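Local atomic coordinates of 1H-3-hydroxy-4-oxoquinoline 2,4-dioxygenase (PDB entry 3IBT), a protein that catalyses the cofactor-independent cleavage of the 3-hydroxy-1H-quinolin-4-one ring by dioxygen, yielding N-formylanthranilate and carbon monoxide during oxoquinoline degradation. Residues Trp153-Leu166 / Pro240-Val252. Numbering follows the deposited sequence.
Sequences WAETTDNADVLNHL and PGRTHFPSLENPV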
loop_
_atom_site.group_PDB
_atom_site.type_symbol
_atom_site.label_atom_id
_atom_site.label_comp_id
_atom_site.label_asym_id
_atom_site.label_seq_id
_atom_site.Cartn_x
_atom_site.Cartn_y
_atom_site.Cartn_z
ATOM N N TRP A 153 2.940 5.920 -13.817
ATOM C CA TRP A 153 2.457 6.424 -12.541
ATOM C C TRP A 153 2.287 7.950 -12.474
ATOM O O TRP A 153 1.273 8.462 -11.918
ATOM C CB TRP A 153 3.390 5.933 -11.437
ATOM C CG TRP A 153 3.253 4.442 -11.162
ATOM C CD1 TRP A 153 2.235 3.620 -11.575
ATOM C CD2 TRP A 153 4.132 3.623 -10.377
ATOM N NE1 TRP A 153 2.426 2.346 -11.107
ATOM C CE2 TRP A 153 3.579 2.311 -10.364
ATOM C CE3 TRP A 153 5.317 3.867 -9.676
ATOM C CZ2 TRP A 153 4.193 1.235 -9.697
ATOM C CZ3 TRP A 153 5.914 2.806 -9.001
ATOM C CH2 TRP A 153 5.355 1.504 -9.021
ATOM N N ALA A 154 3.254 8.677 -13.054
ATOM C CA ALA A 154 3.200 10.146 -13.031
ATOM C C ALA A 154 2.176 10.777 -13.949
ATOM O O ALA A 154 1.683 11.835 -13.648
ATOM C CB ALA A 154 4.553 10.747 -13.311
ATOM N N GLU A 155 1.884 10.143 -15.079
ATOM C CA GLU A 155 1.095 10.764 -16.153
ATOM C C GLU A 155 1.467 12.230 -16.386
ATOM O O GLU A 155 2.636 12.551 -16.331
ATOM C CB GLU A 155 -0.380 10.576 -15.908
ATOM C CG GLU A 155 -1.118 10.405 -17.217
ATOM C CD GLU A 155 -2.158 11.474 -17.459
ATOM O OE1 GLU A 155 -3.054 11.245 -18.295
ATOM O OE2 GLU A 155 -2.120 12.535 -16.788
ATOM N N THR A 156 0.501 13.111 -16.610
ATOM C CA THR A 156 0.760 14.525 -16.947
ATOM C C THR A 156 0.735 15.500 -15.778
ATOM O O THR A 156 0.323 16.647 -15.961
ATOM C CB THR A 156 -0.336 15.106 -17.887
ATOM O OG1 THR A 156 -1.071 14.051 -18.496
ATOM C CG2 THR A 156 0.263 16.059 -18.977
ATOM N N THR A 157 1.138 15.097 -14.583
ATOM C CA THR A 157 0.970 16.048 -13.490
ATOM C C THR A 157 2.063 17.033 -13.374
ATOM O O THR A 157 3.216 16.765 -13.704
ATOM C CB THR A 157 0.817 15.446 -12.120
ATOM O OG1 THR A 157 1.260 14.105 -12.199
ATOM C CG2 THR A 157 -0.655 15.542 -11.635
ATOM N N ASP A 158 1.642 18.186 -12.878
ATOM C CA ASP A 158 2.494 19.262 -12.466
ATOM C C ASP A 158 2.713 19.118 -10.935
ATOM O O ASP A 158 3.458 19.919 -10.337
ATOM C CB ASP A 158 1.808 20.593 -12.825
ATOM C CG ASP A 158 0.365 20.714 -12.230
ATOM O OD1 ASP A 158 -0.252 19.683 -11.791
ATOM O OD2 ASP A 158 -0.150 21.863 -12.196
ATOM N N ASN A 159 2.091 18.099 -10.314
ATOM C CA ASN A 159 2.092 17.996 -8.844
ATOM C C ASN A 159 3.466 17.891 -8.110
ATOM O O ASN A 159 4.134 16.826 -8.099
ATOM C CB ASN A 159 1.124 16.924 -8.361
ATOM C CG ASN A 159 0.856 17.008 -6.840
ATOM O OD1 ASN A 159 -0.266 17.238 -6.383
ATOM N ND2 ASN A 159 1.902 16.804 -6.064
ATOM N N ALA A 160 3.842 19.011 -7.478
ATOM C CA ALA A 160 5.135 19.177 -6.820
ATOM C C ALA A 160 5.490 17.953 -5.986
ATOM O O ALA A 160 6.587 17.407 -6.135
ATOM C CB ALA A 160 5.131 20.415 -5.973
ATOM N N ASP A 161 4.539 17.508 -5.160
ATOM C CA ASP A 161 4.726 16.438 -4.184
ATOM C C ASP A 161 4.835 15.062 -4.794
ATOM O O ASP A 161 5.535 14.215 -4.254
ATOM C CB ASP A 161 3.569 16.389 -3.181
ATOM C CG ASP A 161 3.415 17.671 -2.366
ATOM O OD1 ASP A 161 4.415 18.448 -2.210
ATOM O OD2 ASP A 161 2.274 17.875 -1.852
ATOM N N VAL A 162 4.121 14.806 -5.886
ATOM C CA VAL A 162 4.175 13.487 -6.540
ATOM C C VAL A 162 5.483 13.387 -7.283
ATOM O O VAL A 162 6.206 12.390 -7.155
ATOM C CB VAL A 162 3.015 13.291 -7.529
ATOM C CG1 VAL A 162 3.218 12.067 -8.322
ATOM C CG2 VAL A 162 1.740 13.185 -6.776
ATOM N N LEU A 163 5.767 14.437 -8.060
ATOM C CA LEU A 163 7.060 14.571 -8.731
ATOM C C LEU A 163 8.200 14.396 -7.736
ATOM O O LEU A 163 9.114 13.619 -7.976
ATOM C CB LEU A 163 7.172 15.900 -9.483
ATOM C CG LEU A 163 6.207 16.002 -10.660
ATOM C CD1 LEU A 163 6.149 17.387 -11.208
ATOM C CD2 LEU A 163 6.628 15.075 -11.746
ATOM N N ASN A 164 8.124 15.071 -6.600
ATOM C CA ASN A 164 9.206 14.967 -5.633
ATOM C C ASN A 164 9.392 13.531 -5.176
ATOM O O ASN A 164 10.539 13.060 -4.916
ATOM C CB ASN A 164 8.985 15.847 -4.398
ATOM C CG ASN A 164 10.144 15.721 -3.412
ATOM O OD1 ASN A 164 11.308 15.914 -3.778
ATOM N ND2 ASN A 164 9.846 15.333 -2.190
ATOM N N HIS A 165 8.243 12.858 -5.061
ATOM C CA HIS A 165 8.230 11.491 -4.600
ATOM C C HIS A 165 8.992 10.592 -5.579
ATOM O O HIS A 165 9.968 9.915 -5.216
ATOM C CB HIS A 165 6.826 11.000 -4.424
ATOM C CG HIS A 165 6.761 9.610 -3.915
ATOM N ND1 HIS A 165 7.062 9.283 -2.613
ATOM C CD2 HIS A 165 6.451 8.451 -4.531
ATOM C CE1 HIS A 165 6.923 7.982 -2.440
ATOM N NE2 HIS A 165 6.563 7.452 -3.594
ATOM N N LEU A 166 8.577 10.615 -6.834
ATOM C CA LEU A 166 9.265 9.828 -7.821
ATOM C C LEU A 166 10.525 10.530 -8.346
ATOM O O LEU A 166 10.992 10.277 -9.458
ATOM C CB LEU A 166 8.288 9.361 -8.914
ATOM C CG LEU A 166 7.336 10.350 -9.582
ATOM C CD1 LEU A 166 8.043 11.187 -10.678
ATOM C CD2 LEU A 166 6.196 9.571 -10.154
ATOM N N PRO A 240 -10.826 11.354 -9.064
ATOM C CA PRO A 240 -10.341 11.685 -10.411
ATOM C C PRO A 240 -8.976 12.408 -10.446
ATOM O O PRO A 240 -8.885 13.601 -10.699
ATOM C CB PRO A 240 -11.452 12.558 -11.006
ATOM C CG PRO A 240 -12.385 12.832 -9.937
ATOM C CD PRO A 240 -11.951 12.201 -8.659
ATOM N N GLY A 241 -7.915 11.671 -10.179
ATOM C CA GLY A 241 -6.544 12.182 -10.319
ATOM C C GLY A 241 -6.000 11.653 -11.623
ATOM O O GLY A 241 -6.700 10.955 -12.335
ATOM N N ARG A 242 -4.769 11.999 -11.950
ATOM C CA ARG A 242 -4.139 11.446 -13.134
ATOM C C ARG A 242 -3.016 10.529 -12.660
ATOM O O ARG A 242 -2.396 9.821 -13.457
ATOM C CB ARG A 242 -3.602 12.567 -14.036
ATOM C CG ARG A 242 -4.469 13.806 -14.073
ATOM C CD ARG A 242 -5.524 13.802 -15.229
ATOM N NE ARG A 242 -6.324 12.575 -15.378
ATOM C CZ ARG A 242 -6.262 11.763 -16.439
ATOM N NH1 ARG A 242 -5.444 12.033 -17.467
ATOM N NH2 ARG A 242 -7.012 10.669 -16.479
ATOM N N THR A 243 -2.808 10.512 -11.350
ATOM C CA THR A 243 -1.640 9.918 -10.713
ATOM C C THR A 243 -1.931 8.591 -10.020
ATOM O O THR A 243 -3.088 8.275 -9.707
ATOM C CB THR A 243 -1.113 10.966 -9.690
ATOM O OG1 THR A 243 -0.140 11.764 -10.339
ATOM C CG2 THR A 243 -0.607 10.393 -8.323
ATOM N N HIS A 244 -0.863 7.850 -9.748
ATOM C CA HIS A 244 -0.912 6.587 -8.995
ATOM C C HIS A 244 -0.964 6.751 -7.441
ATOM O O HIS A 244 -1.251 5.772 -6.752
ATOM C CB HIS A 244 0.266 5.694 -9.479
ATOM C CG HIS A 244 0.420 4.365 -8.782
ATOM N ND1 HIS A 244 -0.565 3.397 -8.768
ATOM C CD2 HIS A 244 1.486 3.816 -8.143
ATOM C CE1 HIS A 244 -0.121 2.324 -8.128
ATOM N NE2 HIS A 244 1.120 2.552 -7.738
ATOM N N PHE A 245 -0.735 7.957 -6.893
ATOM C CA PHE A 245 -0.649 8.162 -5.419
ATOM C C PHE A 245 -1.672 9.178 -4.980
ATOM O O PHE A 245 -1.371 10.362 -4.758
ATOM C CB PHE A 245 0.712 8.631 -5.038
ATOM C CG PHE A 245 1.760 8.100 -5.926
ATOM C CD1 PHE A 245 2.116 8.792 -7.078
ATOM C CD2 PHE A 245 2.388 6.884 -5.633
ATOM C CE1 PHE A 245 3.116 8.299 -7.943
ATOM C CE2 PHE A 245 3.388 6.376 -6.466
ATOM C CZ PHE A 245 3.756 7.088 -7.642
ATOM N N PRO A 246 -2.928 8.730 -4.889
ATOM C CA PRO A 246 -3.953 9.666 -4.453
ATOM C C PRO A 246 -3.673 10.288 -3.057
ATOM O O PRO A 246 -4.177 11.361 -2.724
ATOM C CB PRO A 246 -5.229 8.812 -4.448
ATOM C CG PRO A 246 -4.805 7.399 -4.564
ATOM C CD PRO A 246 -3.463 7.382 -5.196
ATOM N N SER A 247 -2.871 9.629 -2.245
ATOM C CA SER A 247 -2.551 10.176 -0.937
ATOM C C SER A 247 -1.654 11.404 -1.054
ATOM O O SER A 247 -1.594 12.194 -0.140
ATOM C CB SER A 247 -1.855 9.120 -0.122
ATOM O OG SER A 247 -0.754 8.624 -0.890
ATOM N N LEU A 248 -0.965 11.547 -2.186
ATOM C CA LEU A 248 -0.089 12.678 -2.407
ATOM C C LEU A 248 -0.803 13.679 -3.250
ATOM O O LEU A 248 -0.854 14.842 -2.901
ATOM C CB LEU A 248 1.165 12.239 -3.151
ATOM C CG LEU A 248 2.263 11.534 -2.372
ATOM C CD1 LEU A 248 3.373 11.123 -3.352
ATOM C CD2 LEU A 248 2.805 12.431 -1.272
ATOM N N GLU A 249 -1.354 13.217 -4.374
ATOM C CA GLU A 249 -2.083 14.088 -5.298
ATOM C C GLU A 249 -3.395 14.712 -4.706
ATOM O O GLU A 249 -3.746 15.877 -4.986
ATOM C CB GLU A 249 -2.381 13.352 -6.600
ATOM C CG GLU A 249 -2.816 14.300 -7.696
ATOM C CD GLU A 249 -3.226 13.571 -8.994
ATOM O OE1 GLU A 249 -3.517 12.333 -8.923
ATOM O OE2 GLU A 249 -3.241 14.245 -10.083
ATOM N N ASN A 250 -4.132 13.938 -3.928
ATOM C CA ASN A 250 -5.392 14.426 -3.456
ATOM C C ASN A 250 -5.646 14.111 -2.006
ATOM O O ASN A 250 -6.617 13.422 -1.685
ATOM C CB ASN A 250 -6.524 13.915 -4.324
ATOM C CG ASN A 250 -6.659 14.695 -5.641
ATOM O OD1 ASN A 250 -6.713 15.934 -5.671
ATOM N ND2 ASN A 250 -6.710 13.954 -6.749
ATOM N N PRO A 251 -4.804 14.657 -1.109
ATOM C CA PRO A 251 -4.951 14.255 0.285
ATOM C C PRO A 251 -6.329 14.623 0.842
ATOM O O PRO A 251 -6.868 13.816 1.578
ATOM C CB PRO A 251 -3.828 15.010 1.016
ATOM C CG PRO A 251 -3.448 16.118 0.101
ATOM C CD PRO A 251 -3.742 15.659 -1.302
ATOM N N VAL A 252 -6.914 15.777 0.478
ATOM C CA VAL A 252 -8.213 16.164 1.046
ATOM C C VAL A 252 -9.235 15.112 0.694
ATOM O O VAL A 252 -10.046 14.706 1.542
ATOM C CB VAL A 252 -8.704 17.543 0.573
ATOM C CG1 VAL A 252 -10.184 17.755 0.899
ATOM C CG2 VAL A 252 -7.878 18.636 1.213
#
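The five-membered ring of Trp153 lies face-to-face on the imidazole of His244, centroids 3.7 Å apart and planes at 13°. NE1 of Trp153 sits over the centre of the imidazole. Trp153 lies in the last turn of helix 142-154 of the cap region; His244 lies on the histidine loop of the alpha/beta-hydrolase core, after strand 234-238. By similarity, Trp153 binds substrate and His244 is the proton donor/acceptor, so the stack probably forms part of the active site. His244 CG is anti to its own backbone N (chi1 178°), which lays the ring alongside the indole. The backbone also joins the two residues: His244 N donates to Trp153 O at 3.1 Å. ND1 of His244 makes a weak hydrogen bond to Asp120. Replacing Trp153 with an alanine would probably leave one face of the His244 ring without its stacking partner and the imidazole less firmly placed.

The Phe245 ring is covered on both faces. His165 turns its edge to one face, and CB of His244 lies over the centre of the other. Val162 CG1 packs against Phe245 CD1 at 3.7 Å, while Val162 CG2 meets Leu248 CB. Leu248 CD1 also touches His165 CB at 3.6 Å. These side chains join helix 160-169 to helix 246-249 and to the loop leading into it.

Toward the surface, Glu155 and Arg242 form a salt bridge, with carboxylate and guanidinium planes 84° apart. Both N and OG1 of Thr156 grip Glu155 OE2 from the same face of the carboxylate plane. The other carboxylate oxygen, Glu155 OE1, meets Arg242 NH1 at 2.6 Å.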